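Local coordinates for protein heme oxygenase (Chlamydomonas reinhardtii, PDB 4RAJ) that probably catalyses the oxygen-dependent opening of heme to biliverdin, releasing iron and carbon monoxide, and is captured here without its heme, at residues Y53-G58 with A113-K118; G58-V63 with N222-A227. One frame throughout, in Å; residues are numbered along the deposited sequence.

Contact 1: residues Y53-G58 with A113-K118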
loop_
_atom_site.group_PDB
_atom_site.type_symbol
_atom_site.label_atom_id
_atom_site.label_comp_id
_atom_site.label_asym_id
_atom_site.label_seq_id
_atom_site.Cartn_x
_atom_site.Cartn_y
_atom_site.Cartn_z
ATOM N N TYR A 53 1.635 -13.602 -10.736
ATOM C CA TYR A 53 0.776 -12.627 -10.096
ATOM C C TYR A 53 0.985 -12.613 -8.575
ATOM O O TYR A 53 1.190 -11.563 -7.960
ATOM C CB TYR A 53 -0.687 -12.936 -10.443
ATOM C CG TYR A 53 -1.689 -12.111 -9.681
ATOM C CD1 TYR A 53 -1.940 -10.789 -10.031
ATOM C CD2 TYR A 53 -2.386 -12.652 -8.609
ATOM C CE1 TYR A 53 -2.868 -10.027 -9.326
ATOM C CE2 TYR A 53 -3.310 -11.906 -7.906
ATOM C CZ TYR A 53 -3.551 -10.602 -8.269
ATOM O OH TYR A 53 -4.466 -9.863 -7.564
ATOM N N ALA A 54 0.954 -13.791 -7.978
ATOM C CA ALA A 54 1.054 -13.919 -6.523
ATOM C C ALA A 54 2.443 -13.553 -5.999
ATOM O O ALA A 54 2.581 -12.965 -4.923
ATOM C CB ALA A 54 0.683 -15.346 -6.098
ATOM N N LYS A 55 3.480 -13.906 -6.752
ATOM C CA LYS A 55 4.835 -13.470 -6.395
ATOM C C LYS A 55 4.951 -11.956 -6.388
ATOM O O LYS A 55 5.606 -11.376 -5.515
ATOM C CB LYS A 55 5.875 -14.061 -7.345
ATOM C CG LYS A 55 6.340 -15.420 -6.913
ATOM C CD LYS A 55 7.199 -16.092 -7.966
ATOM C CE LYS A 55 6.552 -17.396 -8.412
ATOM N NZ LYS A 55 7.552 -18.417 -8.843
ATOM N N ALA A 56 4.315 -11.319 -7.363
ATOM C CA ALA A 56 4.315 -9.861 -7.438
ATOM C C ALA A 56 3.542 -9.261 -6.262
ATOM O O ALA A 56 3.992 -8.294 -5.655
ATOM C CB ALA A 56 3.733 -9.393 -8.765
ATOM N N LEU A 57 2.390 -9.846 -5.934
ATOM C CA LEU A 57 1.636 -9.456 -4.729
ATOM C C LEU A 57 2.498 -9.552 -3.481
ATOM O O LEU A 57 2.401 -8.719 -2.571
ATOM C CB LEU A 57 0.394 -10.337 -4.527
ATOM C CG LEU A 57 -0.912 -10.105 -5.283
ATOM C CD1 LEU A 57 -1.982 -11.018 -4.711
ATOM C CD2 LEU A 57 -1.373 -8.673 -5.196
ATOM N N GLY A 58 3.327 -10.590 -3.434
ATOM C CA GLY A 58 4.223 -10.810 -2.311
ATOM C C GLY A 58 5.151 -9.638 -2.010
ATOM O O GLY A 58 5.451 -9.397 -0.854
ATOM N N ALA A 113 9.222 -19.652 0.164
ATOM C CA ALA A 113 10.312 -19.909 -0.774
ATOM C C ALA A 113 10.030 -19.354 -2.166
ATOM O O ALA A 113 10.940 -18.833 -2.809
ATOM C CB ALA A 113 10.597 -21.390 -0.867
ATOM N N GLN A 114 8.786 -19.465 -2.639
ATOM C CA GLN A 114 8.487 -19.000 -3.995
ATOM C C GLN A 114 8.547 -17.481 -4.095
ATOM O O GLN A 114 8.647 -16.944 -5.194
ATOM C CB GLN A 114 7.121 -19.474 -4.496
ATOM C CG GLN A 114 6.704 -20.855 -4.054
ATOM C CD GLN A 114 5.634 -21.497 -4.929
ATOM O OE1 GLN A 114 4.747 -20.819 -5.438
ATOM N NE2 GLN A 114 5.640 -22.827 -4.989
ATOM N N LEU A 115 8.481 -16.780 -2.969
ATOM C CA LEU A 115 8.635 -15.328 -3.003
ATOM C C LEU A 115 10.086 -14.930 -3.278
ATOM O O LEU A 115 10.360 -13.776 -3.607
ATOM C CB LEU A 115 8.164 -14.691 -1.698
ATOM C CG LEU A 115 6.659 -14.714 -1.426
ATOM C CD1 LEU A 115 6.330 -13.768 -0.284
ATOM C CD2 LEU A 115 5.872 -14.352 -2.679
ATOM N N GLY A 116 11.006 -15.879 -3.136
ATOM C CA GLY A 116 12.398 -15.660 -3.503
ATOM C C GLY A 116 13.171 -14.761 -2.559
ATOM O O GLY A 116 13.016 -14.835 -1.350
ATOM N N THR A 117 14.017 -13.900 -3.110
ATOM C CA THR A 117 14.741 -12.949 -2.275
ATOM C C THR A 117 14.174 -11.550 -2.459
ATOM O O THR A 117 13.743 -11.184 -3.552
ATOM C CB THR A 117 16.253 -12.927 -2.600
ATOM O OG1 THR A 117 16.441 -12.509 -3.958
ATOM C CG2 THR A 117 16.855 -14.297 -2.421
ATOM N N LYS A 118 14.187 -10.758 -1.399
ATOM C CA LYS A 118 13.713 -9.386 -1.502
ATOM C C LYS A 118 14.673 -8.564 -2.344
ATOM O O LYS A 118 15.889 -8.668 -2.171
ATOM C CB LYS A 118 13.571 -8.764 -0.117
ATOM C CG LYS A 118 12.657 -9.554 0.808
ATOM C CD LYS A 118 12.395 -8.779 2.096
ATOM C CE LYS A 118 11.538 -9.588 3.046
ATOM N NZ LYS A 118 11.304 -8.869 4.319
HETATM O O HOH W 1 7.991 -11.634 -4.299
#
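Leu115 rests its branched end on the backbone of helix 50-76, and the tight part of the contact is built round one of its methyls. CD2 of Leu115 lies 3.9 Å from CA of Gly58 and 4.0 Å from CA of Lys55, one helical turn apart, with the carbonyl oxygen of Ala54 also close by. CD1 of Leu115 reaches CA of Gly58 at 4.2 Å. The leucine holds CG beside its own backbone N, anti to the carbonyl carbon (chi1 -70°), and from CG the two methyls extend to the helix. Gly58 makes this closeness possible: a CB at this position would point at the leucine and collide with CD2, so the bare CA serves as the floor for the methyl. The backbones are accordingly close, CA of Lys55 standing 5.4 Å from CA of Leu115. Lys55 and Gln114 make the outer, partly exposed side. Here the methylenes of Lys55 press close on the carbonyl of Gln114, with CD 3.2 Å from that O, but no hydrogen bond forms. The loose part is the ammonium end of Lys55 and the edge bridged by water: one water donates to O of Lys55 at 2.7 Å and, over a longer bond, to O of Leu115. Gly116 is the first residue past the helical stretch to leave helical angles, with a positive phi. The contact thus lays the end of a short helix and the following turn against helix 50-76 in the all-helical heme oxygenase fold. Between these two segments it consists of methyl and methylene packing on backbone plus one bridging water, with no charged pair, consistent with fit of shape rather than charge.

Contact 2: residues G58-V63 with N222-A227; sequences GCFYYV and NAIIKA
Helix segments 58-63 and 222-227 run roughly antiparallel, their axes 10.9 Å apart at the closest and their N-to-C directions at 149°, with Cys59 and Ile224 nearest in the backbone. That separation is filled by side chains, and no hydrogen bond joins the two segments. Ile224 is the central piece, reaching helix 58-63 with two branches. Its CG2, anti to the backbone N, meets CB of Cys59 at 3.8 Å and approaches CE2 of Phe60 obliquely to the ring. Its other branch ends in CD1, which lies 3.8 Å from CG2 of Val63, one turn further along. The methyls of Ile224 are thus spread over the face made by Cys59 and Val63. In the all-helical heme oxygenase fold this joins helix 50-76 to the C-terminal part of helix 204-227; Asn222 turns its CB away from helix 58-63, packs on Ile31 and Leu38, and its OD1 is hydrogen-bonded with Ser35 OG of helix 29-47. Phe60 carries the pocket side of the contact. CG stands beside the backbone N (chi1 -73°), and the far end of the ring, CE2 and CZ, is what reaches helix 222-227; CZ meets CG1 of Ile225 at 4.0 Å, CG1 lying at the ring edge, near its plane. Phe60 and Ile225 both line the pocket that holds a bound polyether, probably from the crystallisation liquor. An alanine in place of Phe60 would probably open a gap beside Ile224 CG2 and Ile225 CG1, leaving both isoleucine branches without the ring and the pocket without part of its wall. Helix 96-107 adds Phe99 against Phe60, while Val39 and Arg42 of helix 29-47 pack on Ile225.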
loop_
_atom_site.group_PDB
_atom_site.type_symbol
_atom_site.label_atom_id
_atom_site.label_comp_id
_atom_site.label_asym_id
_atom_site.label_seq_id
_atom_site.Cartn_x
_atom_site.Cartn_y
_atom_site.Cartn_z
ATOM N N GLY A 58 3.327 -10.590 -3.434
ATOM C CA GLY A 58 4.223 -10.810 -2.311
ATOM C C GLY A 58 5.151 -9.638 -2.010
ATOM O O GLY A 58 5.451 -9.397 -0.854
ATOM N N CYS A 59 5.590 -8.908 -3.034
ATOM C CA CYS A 59 6.392 -7.704 -2.818
ATOM C C CYS A 59 5.647 -6.738 -1.935
ATOM O O CYS A 59 6.186 -6.173 -0.990
ATOM C CB CYS A 59 6.732 -7.014 -4.138
ATOM S SG CYS A 59 7.794 -8.010 -5.164
ATOM N N PHE A 60 4.381 -6.549 -2.250
ATOM C CA PHE A 60 3.609 -5.574 -1.517
ATOM C C PHE A 60 3.010 -6.134 -0.234
ATOM O O PHE A 60 2.631 -5.372 0.665
ATOM C CB PHE A 60 2.578 -4.977 -2.468
ATOM C CG PHE A 60 3.224 -4.056 -3.441
ATOM C CD1 PHE A 60 3.429 -2.728 -3.106
ATOM C CD2 PHE A 60 3.775 -4.540 -4.613
ATOM C CE1 PHE A 60 4.100 -1.876 -3.974
ATOM C CE2 PHE A 60 4.456 -3.691 -5.487
ATOM C CZ PHE A 60 4.614 -2.361 -5.161
ATOM N N TYR A 61 2.974 -7.456 -0.121
ATOM C CA TYR A 61 2.716 -8.071 1.171
ATOM C C TYR A 61 3.752 -7.524 2.157
ATOM O O TYR A 61 3.398 -7.016 3.231
ATOM C CB TYR A 61 2.776 -9.602 1.070
ATOM C CG TYR A 61 2.963 -10.292 2.399
ATOM C CD1 TYR A 61 2.008 -10.184 3.405
ATOM C CD2 TYR A 61 4.100 -11.056 2.649
ATOM C CE1 TYR A 61 2.183 -10.829 4.641
ATOM C CE2 TYR A 61 4.283 -11.691 3.873
ATOM C CZ TYR A 61 3.324 -11.578 4.859
ATOM O OH TYR A 61 3.524 -12.212 6.076
ATOM N N TYR A 62 5.024 -7.577 1.770
ATOM C CA TYR A 62 6.083 -7.070 2.639
ATOM C C TYR A 62 6.011 -5.567 2.848
ATOM O O TYR A 62 6.333 -5.084 3.939
ATOM C CB TYR A 62 7.461 -7.439 2.084
ATOM C CG TYR A 62 7.731 -8.931 2.212
ATOM C CD1 TYR A 62 7.674 -9.560 3.452
ATOM C CD2 TYR A 62 8.041 -9.702 1.095
ATOM C CE1 TYR A 62 7.919 -10.926 3.573
ATOM C CE2 TYR A 62 8.292 -11.067 1.207
ATOM C CZ TYR A 62 8.233 -11.669 2.447
ATOM O OH TYR A 62 8.478 -13.027 2.544
ATOM N N VAL A 63 5.627 -4.819 1.815
ATOM C CA VAL A 63 5.455 -3.371 1.996
ATOM C C VAL A 63 4.412 -3.110 3.079
ATOM O O VAL A 63 4.645 -2.359 4.043
ATOM C CB VAL A 63 5.029 -2.660 0.697
ATOM C CG1 VAL A 63 4.613 -1.200 0.997
ATOM C CG2 VAL A 63 6.166 -2.714 -0.346
ATOM N N ASN A 222 7.581 2.347 -7.402
ATOM C CA ASN A 222 8.038 2.177 -8.786
ATOM C C ASN A 222 9.331 1.366 -8.845
ATOM O O ASN A 222 9.500 0.511 -9.710
ATOM C CB ASN A 222 8.210 3.540 -9.454
ATOM C CG ASN A 222 6.881 4.199 -9.758
ATOM O OD1 ASN A 222 5.817 3.613 -9.519
ATOM N ND2 ASN A 222 6.926 5.422 -10.271
ATOM N N ALA A 223 10.215 1.618 -7.886
ATOM C CA ALA A 223 11.482 0.904 -7.785
ATOM C C ALA A 223 11.254 -0.578 -7.536
ATOM O O ALA A 223 11.920 -1.429 -8.122
ATOM C CB ALA A 223 12.331 1.506 -6.671
ATOM N N ILE A 224 10.309 -0.877 -6.655
ATOM C CA ILE A 224 9.978 -2.259 -6.299
ATOM C C ILE A 224 9.361 -2.995 -7.495
ATOM O O ILE A 224 9.715 -4.142 -7.799
ATOM C CB ILE A 224 9.044 -2.276 -5.088
ATOM C CG1 ILE A 224 9.803 -1.743 -3.861
ATOM C CG2 ILE A 224 8.502 -3.669 -4.813
ATOM C CD1 ILE A 224 8.921 -1.450 -2.649
ATOM N N ILE A 225 8.458 -2.316 -8.187
ATOM C CA ILE A 225 7.852 -2.863 -9.397
ATOM C C ILE A 225 8.892 -3.157 -10.484
ATOM O O ILE A 225 8.881 -4.220 -11.112
ATOM C CB ILE A 225 6.791 -1.901 -9.944
ATOM C CG1 ILE A 225 5.601 -1.852 -8.985
ATOM C CG2 ILE A 225 6.308 -2.352 -11.309
ATOM C CD1 ILE A 225 4.697 -0.674 -9.210
ATOM N N LYS A 226 9.807 -2.219 -10.695
ATOM C CA LYS A 226 10.792 -2.378 -11.764
ATOM C C LYS A 226 11.812 -3.460 -11.439
ATOM O O LYS A 226 12.358 -4.095 -12.341
ATOM C CB LYS A 226 11.493 -1.047 -12.041
ATOM C CG LYS A 226 10.622 -0.112 -12.854
ATOM C CD LYS A 226 11.367 1.139 -13.274
ATOM C CE LYS A 226 11.666 2.013 -12.072
ATOM N NZ LYS A 226 12.020 3.401 -12.489
ATOM N N ALA A 227 12.049 -3.689 -10.154
ATOM C CA ALA A 227 13.040 -4.674 -9.729
ATOM C C ALA A 227 12.500 -6.102 -9.806
ATOM O O ALA A 227 13.254 -7.063 -9.672
ATOM C CB ALA A 227 13.519 -4.365 -8.307
#

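Contacts 1 and 2 follow one another along helix 50-76, their centres 9 Å apart, and share Gly58, which takes Leu115 in contact 1 and has no part in the packing of contact 2. They also touch through Tyr62: its OH lies 3.6 Å from Leu115 CD1, and its ring forms a cation-pi pair with Lys118, whose NZ is also in a salt bridge with Glu126. Phe228, just past segment 222-227, packs on Lys55 and Cys59, linking both contacts again. Only contact 2 supplies residues of the polyether pocket; the side chain of Phe60 comes within about 3 Å of the ligand.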